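Long-range contacts in Amy13K (Eubacterium rectale DSM 17629, PDB 6B3P), which binds starch-derived malto-oligosaccharides through two family 26 carbohydrate-binding modules, which belong to a surface-anchored alpha-amylase of a human gut bacterium: residues A[103-108]-A[187-192]; A[119-124]-A[164-169]; A[128-133]-A[153-158]; A[176-181]-A[196-201]. All blocks are in the same frame, centred on the assembly; numbering follows the deposited sequence.

In the fold
The four contacts lie in the second of two starch-binding modules and illustrate how two facing four-stranded sheets form a sandwich, one of which carries the sugar site. Contact 1 joins strands 101-108 and 188-192 in the middle of the mixed sheet, and its span along the chain encloses contacts 2 and 3. Contact 2, centred about 12 Å from contact 1, pairs strands 116-121 and 163-168 of the antiparallel, sugar-bearing sheet. Contact 3, about 9 Å from contact 2, ties the loop after strand 116-121 to edge strand 150-157 of the mixed sheet. Contact 4 bridges the two sheets at edge strands 178-180 and 199-201, about 18 Å from contact 3, and shares a glucose with contact 2.

Contact 1: A[103-108]-A[187-192]; sequences TTIHYL and TELWVT
CG of His-106 stands anti to the carbonyl carbon (chi1 -53°), whereas CG of Glu-188 is anti to the backbone N (chi1 -171°), and the extended chain beyond it carries the carboxylate to the imidazole edge. There NE2 of His-106 donates to OE2 of Glu-188 at 2.8 Å, with the oxygen in the ring plane and offering its anti lone pair. ND1 is bonded to Asp-152, so a carboxylate at each ring nitrogen would be expected to favour a charged imidazolium. Trp-190 lies alongside and turns its indole so that CD2 of His-106 sits over one face, 3.2 Å from Trp-190 NE1. The main chains run parallel and exchange five hydrogen bonds, the shortest from Val-191 N to His-106 O (2.7 Å). At one end a water links Thr-103 OG1 to Thr-187 N. On the other face, CG2 of Ile-105 meets CG2 of Val-191 at 3.8 Å, and Tyr-107 CD1 lies 3.9 Å from Val-191 CG1. The pair occupies the middle of its sheet, between strands 150-157 and 199-201; Trp-208 packs on the His-106 side, while Ile-105, Leu-189 and Val-191 face strands 163-168 and 178-180 across the sandwich.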
# COMPACT_ATOMS: atom_id res chain seq x y z
N THR A 103 2.78 -2.03 -6.48
CA THR A 103 3.55 -1.40 -5.41
C THR A 103 3.93 0.02 -5.81
O THR A 103 4.63 0.23 -6.80
CB THR A 103 4.81 -2.22 -5.08
OG1 THR A 103 4.44 -3.58 -4.82
CG2 THR A 103 5.52 -1.65 -3.86
N THR A 104 3.46 0.98 -5.02
CA THR A 104 3.72 2.40 -5.27
C THR A 104 4.73 2.93 -4.26
O THR A 104 4.53 2.77 -3.05
CB THR A 104 2.43 3.23 -5.19
OG1 THR A 104 1.46 2.69 -6.10
CG2 THR A 104 2.70 4.70 -5.54
N ILE A 105 5.79 3.55 -4.75
CA ILE A 105 6.83 4.09 -3.87
C ILE A 105 7.06 5.57 -4.17
O ILE A 105 7.38 5.95 -5.30
CB ILE A 105 8.16 3.32 -4.03
CG1 ILE A 105 7.93 1.82 -3.84
CG2 ILE A 105 9.18 3.82 -3.01
CD1 ILE A 105 9.09 0.95 -4.26
N HIS A 106 6.90 6.39 -3.14
CA HIS A 106 7.11 7.83 -3.24
C HIS A 106 8.47 8.22 -2.69
O HIS A 106 8.84 7.79 -1.59
CB HIS A 106 6.01 8.59 -2.48
CG HIS A 106 4.62 8.18 -2.86
ND1 HIS A 106 4.09 8.43 -4.11
CD2 HIS A 106 3.65 7.55 -2.16
CE1 HIS A 106 2.85 7.97 -4.16
NE2 HIS A 106 2.56 7.43 -2.98
N TYR A 107 9.22 9.02 -3.44
CA TYR A 107 10.51 9.52 -2.98
C TYR A 107 10.54 11.04 -2.92
O TYR A 107 10.18 11.72 -3.88
CB TYR A 107 11.64 9.03 -3.87
CG TYR A 107 12.99 9.51 -3.41
CD1 TYR A 107 13.51 9.09 -2.19
CD2 TYR A 107 13.74 10.39 -4.18
CE1 TYR A 107 14.74 9.54 -1.75
CE2 TYR A 107 14.98 10.83 -3.75
CZ TYR A 107 15.47 10.41 -2.53
OH TYR A 107 16.70 10.85 -2.10
N LEU A 108 11.00 11.56 -1.79
CA LEU A 108 11.14 13.00 -1.60
C LEU A 108 12.52 13.47 -2.03
O LEU A 108 13.50 13.30 -1.29
CB LEU A 108 10.90 13.36 -0.13
CG LEU A 108 11.11 14.82 0.25
CD1 LEU A 108 10.14 15.72 -0.50
CD2 LEU A 108 10.93 14.98 1.74
N THR A 187 0.44 -2.21 -2.08
CA THR A 187 1.43 -1.76 -1.11
C THR A 187 1.94 -0.37 -1.47
O THR A 187 2.25 -0.09 -2.63
CB THR A 187 2.63 -2.73 -1.04
OG1 THR A 187 2.16 -4.04 -0.69
CG2 THR A 187 3.66 -2.27 -0.01
N GLU A 188 2.02 0.50 -0.47
CA GLU A 188 2.46 1.87 -0.67
C GLU A 188 3.54 2.26 0.34
O GLU A 188 3.40 1.98 1.54
CB GLU A 188 1.28 2.84 -0.58
CG GLU A 188 1.60 4.26 -1.00
CD GLU A 188 0.38 5.16 -1.02
OE1 GLU A 188 -0.63 4.81 -0.36
OE2 GLU A 188 0.42 6.21 -1.69
N LEU A 189 4.60 2.90 -0.14
CA LEU A 189 5.72 3.31 0.71
C LEU A 189 6.15 4.74 0.43
O LEU A 189 5.93 5.26 -0.66
CB LEU A 189 6.91 2.37 0.51
CG LEU A 189 6.67 0.89 0.82
CD1 LEU A 189 7.83 0.06 0.29
CD2 LEU A 189 6.50 0.67 2.31
N TRP A 190 6.76 5.37 1.43
CA TRP A 190 7.33 6.71 1.30
C TRP A 190 8.80 6.68 1.71
O TRP A 190 9.14 6.12 2.76
CB TRP A 190 6.56 7.71 2.16
CG TRP A 190 5.15 7.95 1.71
CD1 TRP A 190 4.71 8.97 0.92
CD2 TRP A 190 4.01 7.16 2.03
NE1 TRP A 190 3.35 8.86 0.73
CE2 TRP A 190 2.90 7.75 1.40
CE3 TRP A 190 3.81 6.00 2.79
CZ2 TRP A 190 1.61 7.23 1.50
CZ3 TRP A 190 2.53 5.48 2.89
CH2 TRP A 190 1.45 6.10 2.25
N VAL A 191 9.66 7.28 0.90
CA VAL A 191 11.10 7.26 1.16
C VAL A 191 11.68 8.67 1.17
O VAL A 191 11.34 9.51 0.34
CB VAL A 191 11.84 6.42 0.10
CG1 VAL A 191 13.32 6.29 0.47
CG2 VAL A 191 11.21 5.04 -0.02
N THR A 192 12.56 8.92 2.14
CA THR A 192 13.28 10.19 2.24
C THR A 192 14.76 9.95 2.51
O THR A 192 15.14 8.91 3.05
CB THR A 192 12.72 11.07 3.37
OG1 THR A 192 12.87 10.40 4.63
CG2 THR A 192 11.25 11.39 3.13
O HOH W 1 1.56 -4.09 -4.00

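Contact 2: A[119-124]-A[164-169]; sequences YMWGAD and SCIFNN. With GLC (alpha-D-glucopyranose), chain D; GLC (alpha-D-glucopyranose), chain B.
The indole of Trp-121 is held between protein and sugar: CB of Ser-164 lies under one face, 3.6 Å from the centroid of the six-membered ring in a CH-pi contact, and the chain D glucose spreads over the opposite face, its O5 offset toward the rim. Ile-166 fills the indole edge, with CG1 in the ring plane and CD1 3.7 Å from Trp-121 CZ3. Tyr-119 meets the chain D glucose edge-on; its OH is hydrogen-bonded at 2.7 Å to the sugar O6, which lies in the ring plane, and either hydroxyl could donate. The Tyr-119 OH also comes within 3.4 Å of C6 of the chain B glucose, and Trp-136 completes an edge-to-face pair with this ring.

CG of Trp-121 takes the crowded position between backbone N and carbonyl carbon (chi1 73°), folding the indole back over Ser-164, whereas CG of Tyr-119 is anti to the backbone N and the phenol reaches outward. Ile-166 CD1 makes an apolar contact on the O2/O3 side of the two linked glucoses, 3.7 Å from O2 of chain D and from O3 of chain B. Trp-121 offers a stacking face and Tyr-119 a hydroxyl, as is common in starch-binding modules, with Gln-174 and Asn-177 adding hydrogen bonds.

The main chains are antiparallel: Tyr-119 with Ile-166 and Trp-121 with Ser-164 are hydrogen-bonded pairs, and Met-120 with Cys-165 is the non-hydrogen-bonded pair between them, its side chains pointing toward the sandwich interior. In the sheet, strand 116-121 lies between 139-141 and 163-168, and strand 178-180 closes the far side, where Asp-179 bonds Ser-164 OG.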
# COMPACT_ATOMS: atom_id res chain seq x y z
N TYR A 119 16.18 2.75 -9.79
CA TYR A 119 16.82 1.52 -10.21
C TYR A 119 16.26 0.37 -9.39
O TYR A 119 16.18 0.47 -8.17
CB TYR A 119 18.34 1.63 -10.04
CG TYR A 119 19.08 0.35 -10.32
CD1 TYR A 119 19.35 -0.05 -11.62
CD2 TYR A 119 19.51 -0.46 -9.28
CE1 TYR A 119 20.03 -1.22 -11.87
CE2 TYR A 119 20.18 -1.64 -9.52
CZ TYR A 119 20.44 -2.02 -10.82
OH TYR A 119 21.12 -3.19 -11.08
N MET A 120 15.87 -0.71 -10.06
CA MET A 120 15.15 -1.81 -9.41
C MET A 120 15.71 -3.18 -9.78
O MET A 120 16.10 -3.42 -10.92
CB MET A 120 13.66 -1.75 -9.80
CG MET A 120 12.77 -2.72 -9.04
SD MET A 120 12.77 -4.39 -9.70
CE MET A 120 11.92 -4.15 -11.27
N TRP A 121 15.75 -4.08 -8.79
CA TRP A 121 16.15 -5.46 -9.02
C TRP A 121 15.47 -6.41 -8.04
O TRP A 121 15.04 -6.00 -6.96
CB TRP A 121 17.68 -5.60 -8.92
CG TRP A 121 18.23 -5.52 -7.52
CD1 TRP A 121 18.65 -6.57 -6.74
CD2 TRP A 121 18.45 -4.33 -6.74
NE1 TRP A 121 19.10 -6.10 -5.53
CE2 TRP A 121 18.99 -4.74 -5.50
CE3 TRP A 121 18.23 -2.97 -6.97
CZ2 TRP A 121 19.32 -3.83 -4.50
CZ3 TRP A 121 18.55 -2.07 -5.97
CH2 TRP A 121 19.09 -2.50 -4.75
N GLY A 122 15.36 -7.67 -8.44
CA GLY A 122 14.85 -8.72 -7.57
C GLY A 122 13.39 -9.06 -7.78
O GLY A 122 12.86 -9.96 -7.12
N ALA A 123 12.72 -8.35 -8.69
CA ALA A 123 11.30 -8.57 -8.93
C ALA A 123 11.05 -9.76 -9.85
O ALA A 123 11.98 -10.28 -10.48
CB ALA A 123 10.67 -7.31 -9.51
N ASP A 124 9.80 -10.19 -9.92
CA ASP A 124 9.41 -11.28 -10.82
C ASP A 124 9.54 -10.84 -12.27
O ASP A 124 9.49 -9.65 -12.58
CB ASP A 124 7.97 -11.73 -10.52
CG ASP A 124 7.48 -12.81 -11.46
OD1 ASP A 124 7.95 -13.96 -11.33
OD2 ASP A 124 6.63 -12.52 -12.32
N SER A 164 13.96 -4.92 -4.44
CA SER A 164 14.72 -3.80 -3.92
C SER A 164 14.83 -2.70 -4.97
O SER A 164 14.72 -2.98 -6.16
CB SER A 164 16.12 -4.25 -3.49
OG SER A 164 16.05 -5.35 -2.61
N CYS A 165 15.02 -1.47 -4.52
CA CYS A 165 15.21 -0.37 -5.45
C CYS A 165 16.03 0.77 -4.84
O CYS A 165 16.26 0.81 -3.63
CB CYS A 165 13.86 0.17 -5.94
SG CYS A 165 12.90 1.02 -4.67
N ILE A 166 16.48 1.67 -5.71
CA ILE A 166 17.28 2.82 -5.31
C ILE A 166 16.83 4.05 -6.08
O ILE A 166 16.67 3.99 -7.30
CB ILE A 166 18.79 2.58 -5.57
CG1 ILE A 166 19.31 1.43 -4.71
CG2 ILE A 166 19.61 3.85 -5.31
CD1 ILE A 166 20.66 0.91 -5.17
N PHE A 167 16.63 5.16 -5.38
CA PHE A 167 16.36 6.43 -6.04
C PHE A 167 17.67 7.19 -6.20
O PHE A 167 18.52 7.15 -5.32
CB PHE A 167 15.35 7.26 -5.23
CG PHE A 167 13.96 6.68 -5.23
CD1 PHE A 167 13.08 6.93 -6.27
CD2 PHE A 167 13.53 5.88 -4.18
CE1 PHE A 167 11.80 6.40 -6.27
CE2 PHE A 167 12.25 5.34 -4.18
CZ PHE A 167 11.39 5.61 -5.22
N ASN A 168 17.84 7.87 -7.33
CA ASN A 168 19.08 8.58 -7.62
C ASN A 168 18.90 9.66 -8.69
O ASN A 168 17.83 9.76 -9.29
CB ASN A 168 20.17 7.60 -8.06
CG ASN A 168 19.88 6.98 -9.42
OD1 ASN A 168 20.15 7.59 -10.46
ND2 ASN A 168 19.34 5.77 -9.42
N ASN A 169 19.94 10.45 -8.91
CA ASN A 169 19.92 11.51 -9.92
C ASN A 169 20.92 11.27 -11.05
O ASN A 169 21.13 12.14 -11.89
CB ASN A 169 20.19 12.87 -9.27
CG ASN A 169 21.56 12.96 -8.60
OD1 ASN A 169 22.36 12.03 -8.67
ND2 ASN A 169 21.82 14.09 -7.96
C1 GLC D . 22.85 -1.80 -6.49
C2 GLC D . 23.00 -2.10 -5.02
C3 GLC D . 23.71 -3.41 -4.82
C4 GLC D . 23.04 -4.50 -5.60
C5 GLC D . 22.94 -4.10 -7.05
C6 GLC D . 22.26 -5.17 -7.88
O2 GLC D . 23.68 -1.04 -4.40
O3 GLC D . 23.70 -3.75 -3.47
O4 GLC D . 23.73 -5.73 -5.40
O5 GLC D . 22.24 -2.89 -7.14
O6 GLC D . 22.22 -4.87 -9.25
C1 GLC B . 25.56 1.59 -9.39
C2 GLC B . 25.04 1.95 -8.01
C3 GLC B . 24.92 0.75 -7.12
C4 GLC B . 24.13 -0.31 -7.82
C5 GLC B . 24.75 -0.63 -9.17
C6 GLC B . 23.95 -1.66 -9.93
O1 GLC B . 26.96 1.28 -9.39
O2 GLC B . 25.88 2.86 -7.38
O3 GLC B . 24.26 1.07 -5.92
O4 GLC B . 24.12 -1.46 -7.00
O5 GLC B . 24.79 0.54 -9.92
O6 GLC B . 24.60 -2.08 -11.09

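Contact 3: A[128-133]-A[153-158]; sequences TGAGVG and VVYTQD. With FMT (formic acid), chain T.
A type I beta turn from Gly-129 to Val-132 folds over the edge strand 150-157 of the beta-sandwich, and the phenol ring of Tyr-155 is what the turn packs against. CG of Tyr-155 is anti to the carbonyl carbon (chi1 -70°), so the ring runs beneath the turn from Gly-129 toward Gly-131. Val-132 runs counter to the ring and presents CG1 to its edge, 3.9 Å from CE1 of Tyr-155. Gly-129, without a side chain, lets its CA approach to 3.8 Å from Tyr-155 CD1. At the tip, Gly-131 N gives only a weak bond to Tyr-155 OH, whose stronger partner is Asn-118 on strand 116-121, in the facing sheet. Tyr-155 OH thus joins its own strand to the facing sheet, with the loop touching it only weakly.

The side chains of Thr-128 and Thr-156 extend in parallel, and their main chains form a single antiparallel bridge with two bonds, Thr-128 N to Thr-156 O and Thr-156 N to Thr-128 O, both 3.0 Å. Beside this bridge a water donates to Thr-128 O, is also bonded to Thr-156 OG1, and reaches on to Val-154 O. Farther along, loop and strand diverge. A formate, probably from the crystallisation liquor, spans the parting chains: Val-154 N donates to its O1 at 3.1 Å, while Ala-130 N reaches its O2 at 2.7 Å.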
# COMPACT_ATOMS: atom_id res chain seq x y z
N THR A 128 6.53 -4.81 -14.39
CA THR A 128 6.53 -3.64 -15.26
C THR A 128 6.65 -2.39 -14.40
O THR A 128 6.18 -2.36 -13.26
CB THR A 128 5.27 -3.55 -16.13
OG1 THR A 128 4.12 -3.37 -15.30
CG2 THR A 128 5.10 -4.81 -16.96
N GLY A 129 7.26 -1.35 -14.95
CA GLY A 129 7.51 -0.12 -14.22
C GLY A 129 8.77 0.56 -14.74
O GLY A 129 9.49 -0.01 -15.56
N ALA A 130 9.03 1.77 -14.25
CA ALA A 130 10.09 2.62 -14.76
C ALA A 130 11.43 1.90 -14.96
O ALA A 130 12.03 2.00 -16.03
CB ALA A 130 10.29 3.80 -13.83
N GLY A 131 11.87 1.18 -13.94
CA GLY A 131 13.22 0.65 -13.91
C GLY A 131 13.41 -0.78 -14.38
O GLY A 131 14.54 -1.27 -14.36
N VAL A 132 12.35 -1.46 -14.80
CA VAL A 132 12.50 -2.87 -15.17
C VAL A 132 13.31 -2.97 -16.47
O VAL A 132 13.13 -2.18 -17.39
CB VAL A 132 11.12 -3.61 -15.32
CG1 VAL A 132 10.24 -3.35 -14.09
CG2 VAL A 132 10.38 -3.27 -16.63
N GLY A 133 14.23 -3.93 -16.51
CA GLY A 133 15.06 -4.15 -17.68
C GLY A 133 16.00 -2.99 -18.00
O GLY A 133 16.40 -2.82 -19.16
N VAL A 153 7.12 6.13 -8.31
CA VAL A 153 7.37 4.99 -9.17
C VAL A 153 6.40 3.88 -8.79
O VAL A 153 6.09 3.69 -7.61
CB VAL A 153 8.83 4.49 -9.08
CG1 VAL A 153 9.13 3.93 -7.69
CG2 VAL A 153 9.11 3.44 -10.15
N VAL A 154 5.92 3.16 -9.79
CA VAL A 154 4.96 2.08 -9.58
C VAL A 154 5.46 0.81 -10.26
O VAL A 154 5.71 0.79 -11.46
CB VAL A 154 3.57 2.43 -10.15
CG1 VAL A 154 2.58 1.29 -9.90
CG2 VAL A 154 3.05 3.72 -9.53
N TYR A 155 5.61 -0.25 -9.46
CA TYR A 155 5.99 -1.56 -9.99
C TYR A 155 4.85 -2.55 -9.84
O TYR A 155 4.34 -2.77 -8.74
CB TYR A 155 7.25 -2.07 -9.28
CG TYR A 155 8.48 -1.28 -9.67
CD1 TYR A 155 9.02 -1.39 -10.95
CD2 TYR A 155 9.09 -0.42 -8.78
CE1 TYR A 155 10.13 -0.67 -11.32
CE2 TYR A 155 10.21 0.31 -9.14
CZ TYR A 155 10.72 0.18 -10.41
OH TYR A 155 11.83 0.90 -10.76
N THR A 156 4.46 -3.15 -10.96
CA THR A 156 3.36 -4.09 -11.02
C THR A 156 3.87 -5.49 -11.31
O THR A 156 4.63 -5.68 -12.25
CB THR A 156 2.34 -3.69 -12.10
OG1 THR A 156 1.87 -2.36 -11.86
CG2 THR A 156 1.15 -4.65 -12.11
N GLN A 157 3.43 -6.47 -10.53
CA GLN A 157 3.81 -7.87 -10.74
C GLN A 157 2.59 -8.78 -10.74
O GLN A 157 1.55 -8.44 -10.17
CB GLN A 157 4.78 -8.34 -9.65
CG GLN A 157 6.00 -7.45 -9.46
CD GLN A 157 6.90 -7.95 -8.35
OE1 GLN A 157 7.69 -8.87 -8.55
NE2 GLN A 157 6.77 -7.35 -7.17
N ASP A 158 2.73 -9.94 -11.38
CA ASP A 158 1.67 -10.94 -11.38
C ASP A 158 1.68 -11.76 -10.09
O ASP A 158 0.68 -12.38 -9.73
CB ASP A 158 1.81 -11.88 -12.58
CG ASP A 158 1.59 -11.17 -13.90
OD1 ASP A 158 1.24 -9.97 -13.88
OD2 ASP A 158 1.76 -11.81 -14.96
C FMT T . 6.13 3.95 -13.35
O1 FMT T . 5.63 4.68 -12.50
O2 FMT T . 6.95 3.08 -13.06
O HOH W 2 3.74 -0.36 -12.94

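Contact 4: A[176-181]-A[196-201]; sequences DNIDVS and GDTTVY. With GLC (alpha-D-glucopyranose), chain D.
The tight part of this contact is a small polar knot around Asp-176. Its backbone N donates almost straight to Thr-198 OG1 (2.8 Å, 170° at the hydrogen), while its side chain, CG anti to the carbonyl carbon (chi1 -66°), bends back so that OD1 accepts from Gly-196 N at 2.9 Å. That N-H arrives from above the carboxylate plane. Asp-176 and Thr-198 run antiparallel past one another, bringing OD2 of Asp-176 to 3.4 Å from Thr-198 CB. Gly-196, at positive phi, presents its N-H to the acid.

The looser side is twofold. Toward strands 178-180 and 199-201 the only close apolar touch between the segments is methyl to methyl, Ile-178 CG2 to Val-200 CG2 at 3.9 Å, with no main-chain bond between these edge strands of different sheets. Toward solvent, two waters lie within hydrogen-bonding reach of Asp-176 OD2, one of them also 2.8 Å from Thr-198 O, with more acceptors around them than protons.

Asn-177, next in the chain, points away and binds the chain D glucose: its OD1 accepts from the sugar O2 at 3.1 Å, and its ND2 donates to O3 at 3.1 Å, so each amide end engages one of two vicinal hydroxyls. The Gly-196 N-H at OD1 and the waters near OD2 are consistent with an ionised carboxylate, and the bonds at Asp-176 with a well-defined start to this segment.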
# COMPACT_ATOMS: atom_id res chain seq x y z
N ASP A 176 20.13 4.65 0.10
CA ASP A 176 20.51 3.30 0.49
C ASP A 176 19.67 2.32 -0.30
O ASP A 176 18.68 2.70 -0.92
CB ASP A 176 20.30 3.07 1.99
CG ASP A 176 21.21 3.91 2.86
OD1 ASP A 176 22.37 4.14 2.45
OD2 ASP A 176 20.77 4.32 3.95
N ASN A 177 20.05 1.05 -0.26
CA ASN A 177 19.18 -0.00 -0.77
C ASN A 177 17.85 0.02 -0.04
O ASN A 177 17.82 -0.04 1.19
CB ASN A 177 19.82 -1.37 -0.59
CG ASN A 177 20.99 -1.60 -1.51
OD1 ASN A 177 21.45 -0.69 -2.21
ND2 ASN A 177 21.49 -2.83 -1.52
N ILE A 178 16.76 0.11 -0.79
CA ILE A 178 15.42 0.04 -0.22
C ILE A 178 14.86 -1.36 -0.43
O ILE A 178 14.59 -1.75 -1.56
CB ILE A 178 14.48 1.08 -0.86
CG1 ILE A 178 15.05 2.49 -0.70
CG2 ILE A 178 13.09 1.00 -0.22
CD1 ILE A 178 14.53 3.46 -1.73
N ASP A 179 14.70 -2.10 0.66
CA ASP A 179 14.16 -3.46 0.58
C ASP A 179 12.64 -3.42 0.72
O ASP A 179 12.11 -3.19 1.81
CB ASP A 179 14.77 -4.35 1.66
CG ASP A 179 16.27 -4.50 1.50
OD1 ASP A 179 16.78 -4.33 0.37
OD2 ASP A 179 16.95 -4.81 2.51
N VAL A 180 11.95 -3.65 -0.39
CA VAL A 180 10.50 -3.54 -0.44
C VAL A 180 9.83 -4.87 -0.09
O VAL A 180 9.97 -5.85 -0.82
CB VAL A 180 10.02 -3.07 -1.83
CG1 VAL A 180 8.49 -2.99 -1.89
CG2 VAL A 180 10.65 -1.73 -2.18
N SER A 181 9.12 -4.89 1.03
CA SER A 181 8.26 -6.01 1.37
C SER A 181 6.86 -5.77 0.83
O SER A 181 6.16 -4.85 1.27
CB SER A 181 8.21 -6.22 2.89
OG SER A 181 9.47 -6.60 3.40
N GLY A 196 23.20 6.64 3.72
CA GLY A 196 23.51 6.86 5.12
C GLY A 196 22.34 7.43 5.91
O GLY A 196 22.32 7.34 7.13
N ASP A 197 21.37 8.00 5.20
CA ASP A 197 20.27 8.72 5.85
C ASP A 197 18.92 8.39 5.21
O ASP A 197 18.00 9.21 5.23
CB ASP A 197 20.54 10.23 5.80
CG ASP A 197 19.62 11.02 6.72
OD1 ASP A 197 19.25 10.50 7.79
OD2 ASP A 197 19.26 12.16 6.36
N THR A 198 18.80 7.19 4.66
CA THR A 198 17.56 6.78 3.99
C THR A 198 16.55 6.23 4.99
O THR A 198 16.87 5.33 5.77
CB THR A 198 17.84 5.72 2.91
OG1 THR A 198 18.78 6.24 1.95
CG2 THR A 198 16.56 5.32 2.18
N THR A 199 15.34 6.78 4.96
CA THR A 199 14.25 6.34 5.83
C THR A 199 13.04 5.91 5.01
O THR A 199 12.61 6.62 4.10
CB THR A 199 13.83 7.46 6.81
OG1 THR A 199 14.99 8.04 7.41
CG2 THR A 199 12.92 6.91 7.89
N VAL A 200 12.49 4.74 5.35
CA VAL A 200 11.32 4.20 4.66
C VAL A 200 10.10 4.19 5.58
O VAL A 200 10.12 3.59 6.65
CB VAL A 200 11.58 2.76 4.16
CG1 VAL A 200 10.37 2.23 3.39
CG2 VAL A 200 12.82 2.71 3.28
N TYR A 201 9.04 4.87 5.14
CA TYR A 201 7.80 4.94 5.91
C TYR A 201 6.70 4.07 5.29
O TYR A 201 6.52 4.05 4.07
CB TYR A 201 7.31 6.39 5.99
CG TYR A 201 8.29 7.32 6.66
CD1 TYR A 201 8.38 7.38 8.05
CD2 TYR A 201 9.10 8.16 5.91
CE1 TYR A 201 9.27 8.23 8.67
CE2 TYR A 201 9.99 9.02 6.53
CZ TYR A 201 10.07 9.05 7.90
OH TYR A 201 10.96 9.91 8.52
C1 GLC D . 22.85 -1.80 -6.49
C2 GLC D . 23.00 -2.10 -5.02
C3 GLC D . 23.71 -3.41 -4.82
C4 GLC D . 23.04 -4.50 -5.60
C5 GLC D . 22.94 -4.10 -7.05
C6 GLC D . 22.26 -5.17 -7.88
O2 GLC D . 23.68 -1.04 -4.40
O3 GLC D . 23.70 -3.75 -3.47
O4 GLC D . 23.73 -5.73 -5.40
O5 GLC D . 22.24 -2.89 -7.14
O6 GLC D . 22.22 -4.87 -9.25
O HOH W 3 20.18 4.95 6.65
O HOH W 4 18.21 2.93 5.17